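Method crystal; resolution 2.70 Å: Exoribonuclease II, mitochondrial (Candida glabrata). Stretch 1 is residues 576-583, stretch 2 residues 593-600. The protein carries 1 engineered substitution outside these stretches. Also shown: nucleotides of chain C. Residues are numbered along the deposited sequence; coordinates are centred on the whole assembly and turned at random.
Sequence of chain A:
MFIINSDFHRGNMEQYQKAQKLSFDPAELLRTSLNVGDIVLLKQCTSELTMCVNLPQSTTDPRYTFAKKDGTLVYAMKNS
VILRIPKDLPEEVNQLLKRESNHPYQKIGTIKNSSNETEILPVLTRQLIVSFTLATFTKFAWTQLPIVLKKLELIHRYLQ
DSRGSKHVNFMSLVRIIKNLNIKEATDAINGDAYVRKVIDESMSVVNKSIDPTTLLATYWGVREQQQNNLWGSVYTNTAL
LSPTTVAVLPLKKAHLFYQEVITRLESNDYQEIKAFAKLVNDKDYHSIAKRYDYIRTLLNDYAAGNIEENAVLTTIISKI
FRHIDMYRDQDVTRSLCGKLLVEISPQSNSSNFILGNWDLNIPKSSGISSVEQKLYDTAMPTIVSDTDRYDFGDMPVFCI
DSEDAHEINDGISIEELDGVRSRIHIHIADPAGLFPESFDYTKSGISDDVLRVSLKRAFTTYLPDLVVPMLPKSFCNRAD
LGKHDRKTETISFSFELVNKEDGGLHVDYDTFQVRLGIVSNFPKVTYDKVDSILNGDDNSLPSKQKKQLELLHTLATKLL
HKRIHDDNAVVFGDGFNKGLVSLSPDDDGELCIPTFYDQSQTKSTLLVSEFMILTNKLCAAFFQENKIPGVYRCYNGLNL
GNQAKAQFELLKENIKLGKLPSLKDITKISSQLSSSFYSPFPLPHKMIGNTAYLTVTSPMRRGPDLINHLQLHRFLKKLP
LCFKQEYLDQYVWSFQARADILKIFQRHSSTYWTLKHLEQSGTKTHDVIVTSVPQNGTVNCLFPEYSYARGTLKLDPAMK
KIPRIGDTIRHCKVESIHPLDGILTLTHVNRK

Stretch 1 (576-583) FNKGLVSL
Stretch 2 (593-600) IPTFYDQS

Residues 580-583 and 593-597 form neighbouring antiparallel β-strands, their N-to-C directions 142° apart and their axes approaching to 4.4 Å. The register alternates: Leu 580-Tyr 597 and Ser 582-Thr 595 are hydrogen-bonded pairs (CA-CA 5.1 Å each), Val 581-Phe 596 (5.0 Å) and Leu 583-Pro 594 (4.3 Å) non-hydrogen-bonded pairs. Each bonded pair closes a two-bond ring: Leu 580 N to Tyr 597 O 2.6 Å, Tyr 597 N to Leu 580 O 2.9 Å, Ser 582 N to Thr 595 O 2.8 Å and Thr 595 N to Ser 582 O 2.6 Å. Gly 579, at phi/psi 62/33, turns the chain before the strand; beyond it, Gln 599 N donates to Asn 577 O (2.9 Å). A CA-H...O contact, Phe 596 CA to Leu 580 O (3.1 Å), supplements the ladder.

Apolar packing follows the alternation of side chains. On one face, Leu 580 (m) lays CB over the Tyr 597 ring (p), 4.0 Å from its centroid, while Ser 582 CB (t) meets the ring edge at CE1 (3.7 Å). On the other, Val 581 CG2 (t) reaches Phe 596 CE2 (m) at 4.0 Å, and Leu 583 CD2 (m, t) reaches Pro 594 CB at 4.0 Å.

Gln 599 (t, t) extends NE2 to N1 of the adenine base of A3 in chain C, donating a 3.2 Å hydrogen bond.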

ATOM      1  N   PHE A 576       8.192 -17.415  -5.173  1.00 81.17           N
ATOM      2  CA  PHE A 576       7.978 -15.986  -5.015  1.00 80.65           C
ATOM      3  C   PHE A 576       7.393 -15.587  -3.669  1.00 85.25           C
ATOM      4  O   PHE A 576       7.688 -14.485  -3.181  1.00 91.47           O
ATOM      5  CB  PHE A 576       7.090 -15.503  -6.145  1.00 82.56           C
ATOM      6  CG  PHE A 576       7.841 -15.255  -7.401  1.00 92.05           C
ATOM      7  CD1 PHE A 576       8.472 -16.297  -8.041  1.00100.70           C
ATOM      8  CD2 PHE A 576       7.906 -13.997  -7.961  1.00 93.74           C
ATOM      9  CE1 PHE A 576       9.178 -16.091  -9.210  1.00102.96           C
ATOM     10  CE2 PHE A 576       8.600 -13.789  -9.138  1.00 96.19           C
ATOM     11  CZ  PHE A 576       9.230 -14.839  -9.763  1.00 99.12           C
ATOM     12  N   ASN A 577       6.593 -16.430  -3.038  1.00 81.61           N
ATOM     13  CA  ASN A 577       5.994 -16.055  -1.757  1.00 84.84           C
ATOM     14  C   ASN A 577       6.239 -17.182  -0.778  1.00 85.29           C
ATOM     15  O   ASN A 577       5.344 -17.979  -0.482  1.00 86.99           O
ATOM     16  CB  ASN A 577       4.531 -15.740  -1.906  1.00 91.30           C
ATOM     17  CG  ASN A 577       4.294 -14.454  -2.675  1.00 98.40           C
ATOM     18  OD1 ASN A 577       3.672 -14.461  -3.740  1.00101.49           O
ATOM     19  ND2 ASN A 577       4.801 -13.339  -2.144  1.00 99.87           N
ATOM     20  N   LYS A 578       7.461 -17.240  -0.276  1.00 85.40           N
ATOM     21  CA  LYS A 578       7.833 -18.196   0.745  1.00 84.13           C
ATOM     22  C   LYS A 578       8.069 -17.480   2.068  1.00 88.24           C
ATOM     23  O   LYS A 578       8.360 -16.282   2.116  1.00 80.25           O
ATOM     24  CB  LYS A 578       9.065 -18.981   0.291  1.00 81.24           C
ATOM     25  CG  LYS A 578       8.883 -19.676  -1.091  1.00 80.91           C
ATOM     26  CD  LYS A 578       7.847 -20.812  -1.048  1.00 82.80           C
ATOM     27  CE  LYS A 578       6.900 -20.878  -2.280  1.00 82.49           C
ATOM     28  NZ  LYS A 578       7.334 -21.760  -3.415  1.00 82.41           N
ATOM     29  N   GLY A 579       7.918 -18.238   3.150  1.00 99.60           N
ATOM     30  CA  GLY A 579       8.187 -17.715   4.474  1.00 94.78           C
ATOM     31  C   GLY A 579       7.307 -16.558   4.873  1.00 80.60           C
ATOM     32  O   GLY A 579       7.757 -15.676   5.602  1.00 82.08           O
ATOM     33  N   LEU A 580       6.064 -16.531   4.413  1.00 64.18           N
ATOM     34  CA  LEU A 580       5.142 -15.537   4.924  1.00 58.00           C
ATOM     35  C   LEU A 580       4.744 -15.855   6.351  1.00 63.31           C
ATOM     36  O   LEU A 580       4.855 -16.987   6.829  1.00 71.98           O
ATOM     37  CB  LEU A 580       3.898 -15.423   4.073  1.00 53.96           C
ATOM     38  CG  LEU A 580       4.270 -14.921   2.707  1.00 56.06           C
ATOM     39  CD1 LEU A 580       4.401 -16.069   1.779  1.00 61.39           C
ATOM     40  CD2 LEU A 580       3.175 -14.035   2.285  1.00 60.04           C
ATOM     41  N   VAL A 581       4.239 -14.834   7.022  1.00 58.43           N
ATOM     42  CA  VAL A 581       4.212 -14.785   8.473  1.00 54.85           C
ATOM     43  C   VAL A 581       2.796 -14.992   8.977  1.00 56.16           C
ATOM     44  O   VAL A 581       1.853 -14.330   8.524  1.00 60.01           O
ATOM     45  CB  VAL A 581       4.779 -13.452   8.980  1.00 51.11           C
ATOM     46  CG1 VAL A 581       4.672 -13.363  10.493  1.00 46.61           C
ATOM     47  CG2 VAL A 581       6.204 -13.327   8.533  1.00 53.78           C
ATOM     48  N   SER A 582       2.665 -15.895   9.927  1.00 53.73           N
ATOM     49  CA  SER A 582       1.452 -16.104  10.682  1.00 55.76           C
ATOM     50  C   SER A 582       1.830 -16.147  12.145  1.00 55.71           C
ATOM     51  O   SER A 582       2.823 -16.783  12.515  1.00 56.61           O
ATOM     52  CB  SER A 582       0.787 -17.412  10.288  1.00 64.03           C
ATOM     53  OG  SER A 582      -0.145 -17.800  11.274  1.00 72.88           O
ATOM     54  N   LEU A 583       1.053 -15.488  12.982  1.00 55.96           N
ATOM     55  CA  LEU A 583       1.336 -15.600  14.392  1.00 59.91           C
ATOM     56  C   LEU A 583       0.553 -16.765  14.934  1.00 65.91           C
ATOM     57  O   LEU A 583      -0.592 -16.988  14.553  1.00 66.86           O
ATOM     58  CB  LEU A 583       0.979 -14.343  15.171  1.00 57.64           C
ATOM     59  CG  LEU A 583       1.889 -13.204  14.795  1.00 55.56           C
ATOM     60  CD1 LEU A 583       1.700 -12.073  15.780  1.00 60.61           C
ATOM     61  CD2 LEU A 583       3.307 -13.720  14.809  1.00 53.83           C
ATOM     62  N   ILE A 593       3.716 -16.030  18.431  1.00 74.55           N
ATOM     63  CA  ILE A 593       4.614 -17.058  17.912  1.00 74.50           C
ATOM     64  C   ILE A 593       4.541 -17.025  16.397  1.00 72.22           C
ATOM     65  O   ILE A 593       3.514 -17.400  15.819  1.00 71.81           O
ATOM     66  CB  ILE A 593       4.269 -18.474  18.390  1.00 76.95           C
ATOM     67  CG1 ILE A 593       4.616 -18.666  19.851  1.00 84.10           C
ATOM     68  CG2 ILE A 593       5.032 -19.487  17.549  1.00 75.01           C
ATOM     69  CD1 ILE A 593       3.566 -18.139  20.776  1.00 90.63           C
ATOM     70  N   PRO A 594       5.615 -16.670  15.730  1.00 70.84           N
ATOM     71  CA  PRO A 594       5.570 -16.587  14.278  1.00 73.84           C
ATOM     72  C   PRO A 594       5.762 -17.967  13.692  1.00 70.81           C
ATOM     73  O   PRO A 594       6.617 -18.743  14.127  1.00 73.12           O
ATOM     74  CB  PRO A 594       6.740 -15.661  13.935  1.00 79.14           C
ATOM     75  CG  PRO A 594       7.578 -15.569  15.168  1.00 76.11           C
ATOM     76  CD  PRO A 594       6.859 -16.160  16.318  1.00 71.78           C
ATOM     77  N   THR A 595       4.935 -18.271  12.712  1.00 64.00           N
ATOM     78  CA  THR A 595       5.078 -19.477  11.931  1.00 62.95           C
ATOM     79  C   THR A 595       5.030 -19.079  10.474  1.00 61.79           C
ATOM     80  O   THR A 595       4.375 -18.105  10.099  1.00 60.59           O
ATOM     81  CB  THR A 595       4.018 -20.486  12.280  1.00 62.74           C
ATOM     82  OG1 THR A 595       2.728 -19.895  12.086  1.00 64.90           O
ATOM     83  CG2 THR A 595       4.189 -20.931  13.726  1.00 62.82           C
ATOM     84  N   PHE A 596       5.742 -19.832   9.662  1.00 59.30           N
ATOM     85  CA  PHE A 596       6.029 -19.390   8.317  1.00 56.94           C
ATOM     86  C   PHE A 596       5.452 -20.348   7.324  1.00 65.35           C
ATOM     87  O   PHE A 596       5.341 -21.547   7.581  1.00 76.59           O
ATOM     88  CB  PHE A 596       7.489 -19.273   8.079  1.00 54.15           C
ATOM     89  CG  PHE A 596       8.112 -18.327   8.987  1.00 58.10           C
ATOM     90  CD1 PHE A 596       8.430 -18.707  10.273  1.00 61.69           C
ATOM     91  CD2 PHE A 596       8.311 -17.033   8.595  1.00 55.39           C
ATOM     92  CE1 PHE A 596       8.973 -17.827  11.136  1.00 66.18           C
ATOM     93  CE2 PHE A 596       8.857 -16.144   9.451  1.00 59.96           C
ATOM     94  CZ  PHE A 596       9.194 -16.530  10.727  1.00 65.91           C
ATOM     95  N   TYR A 597       5.077 -19.793   6.190  1.00 63.34           N
ATOM     96  CA  TYR A 597       4.458 -20.614   5.187  1.00 64.59           C
ATOM     97  C   TYR A 597       4.696 -20.011   3.826  1.00 65.19           C
ATOM     98  O   TYR A 597       5.101 -18.860   3.686  1.00 66.39           O
ATOM     99  CB  TYR A 597       2.974 -20.766   5.452  1.00 65.98           C
ATOM    100  CG  TYR A 597       2.215 -19.474   5.467  1.00 69.21           C
ATOM    101  CD1 TYR A 597       2.058 -18.756   6.646  1.00 73.81           C
ATOM    102  CD2 TYR A 597       1.626 -18.976   4.308  1.00 68.80           C
ATOM    103  CE1 TYR A 597       1.335 -17.567   6.671  1.00 74.83           C
ATOM    104  CE2 TYR A 597       0.899 -17.783   4.319  1.00 69.04           C
ATOM    105  CZ  TYR A 597       0.760 -17.083   5.502  1.00 70.07           C
ATOM    106  OH  TYR A 597       0.049 -15.902   5.523  1.00 63.19           O
ATOM    107  N   ASP A 598       4.440 -20.826   2.828  1.00 65.65           N
ATOM    108  CA  ASP A 598       4.432 -20.390   1.455  1.00 65.50           C
ATOM    109  C   ASP A 598       2.996 -20.126   1.055  1.00 73.12           C
ATOM    110  O   ASP A 598       2.080 -20.835   1.485  1.00 83.00           O
ATOM    111  CB  ASP A 598       5.031 -21.463   0.560  1.00 64.49           C
ATOM    112  N   GLN A 599       2.801 -19.101   0.239  1.00 75.07           N
ATOM    113  CA  GLN A 599       1.518 -18.907  -0.406  1.00 78.66           C
ATOM    114  C   GLN A 599       1.356 -20.020  -1.419  1.00 78.71           C
ATOM    115  O   GLN A 599       2.272 -20.291  -2.205  1.00 78.00           O
ATOM    116  CB  GLN A 599       1.451 -17.540  -1.090  1.00 83.41           C
ATOM    117  CG  GLN A 599       0.184 -17.345  -1.910  1.00 90.03           C
ATOM    118  CD  GLN A 599       0.352 -16.359  -3.060  1.00 96.92           C
ATOM    119  OE1 GLN A 599       0.246 -16.722  -4.238  1.00 98.72           O
ATOM    120  NE2 GLN A 599       0.653 -15.113  -2.722  1.00102.11           N
ATOM    121  N   SER A 600       0.207 -20.678  -1.407  1.00 79.53           N
ATOM    122  CA  SER A 600       0.033 -21.838  -2.264  1.00 81.26           C
ATOM    123  C   SER A 600      -0.492 -21.414  -3.625  1.00 73.07           C
ATOM    124  O   SER A 600      -1.335 -20.522  -3.722  1.00 70.60           O
ATOM    125  CB  SER A 600      -0.945 -22.828  -1.621  1.00 88.85           C
ATOM    126  OG  SER A 600      -0.751 -22.890  -0.218  1.00 96.10           O
TER
ATOM    127  P     A C   3      -1.021  -6.166  -9.124  1.00 50.17           P
ATOM    128  OP1   A C   3      -2.048  -5.183  -9.556  1.00 53.78           O
ATOM    129  OP2   A C   3      -0.497  -6.109  -7.759  1.00 45.88           O
ATOM    130  O5'   A C   3      -1.548  -7.655  -9.341  1.00 54.57           O
ATOM    131  C5'   A C   3      -2.128  -8.050 -10.571  1.00 55.64           C
ATOM    132  C4'   A C   3      -2.633  -9.472 -10.527  1.00 61.49           C
ATOM    133  O4'   A C   3      -1.513 -10.391 -10.449  1.00 65.04           O
ATOM    134  C3'   A C   3      -3.511  -9.835  -9.335  1.00 56.95           C
ATOM    135  O3'   A C   3      -4.857  -9.440  -9.507  1.00 49.83           O
ATOM    136  C2'   A C   3      -3.308 -11.337  -9.218  1.00 60.03           C
ATOM    137  O2'   A C   3      -4.065 -12.043 -10.174  1.00 55.88           O
ATOM    138  C1'   A C   3      -1.834 -11.459  -9.591  1.00 66.97           C
ATOM    139  N9    A C   3      -1.037 -11.273  -8.391  1.00 65.33           N
ATOM    140  C8    A C   3      -0.538 -10.113  -7.877  1.00 62.26           C
ATOM    141  N7    A C   3       0.099 -10.292  -6.760  1.00 58.35           N
ATOM    142  C5    A C   3      -0.029 -11.643  -6.552  1.00 61.89           C
ATOM    143  C6    A C   3       0.431 -12.452  -5.537  1.00 67.31           C
ATOM    144  N6    A C   3       1.137 -11.981  -4.513  1.00 64.14           N
ATOM    145  N1    A C   3       0.124 -13.766  -5.632  1.00 75.48           N
ATOM    146  C2    A C   3      -0.589 -14.218  -6.685  1.00 71.39           C
ATOM    147  N3    A C   3      -1.081 -13.542  -7.712  1.00 63.71           N
ATOM    148  C4    A C   3      -0.748 -12.263  -7.545  1.00 63.85           C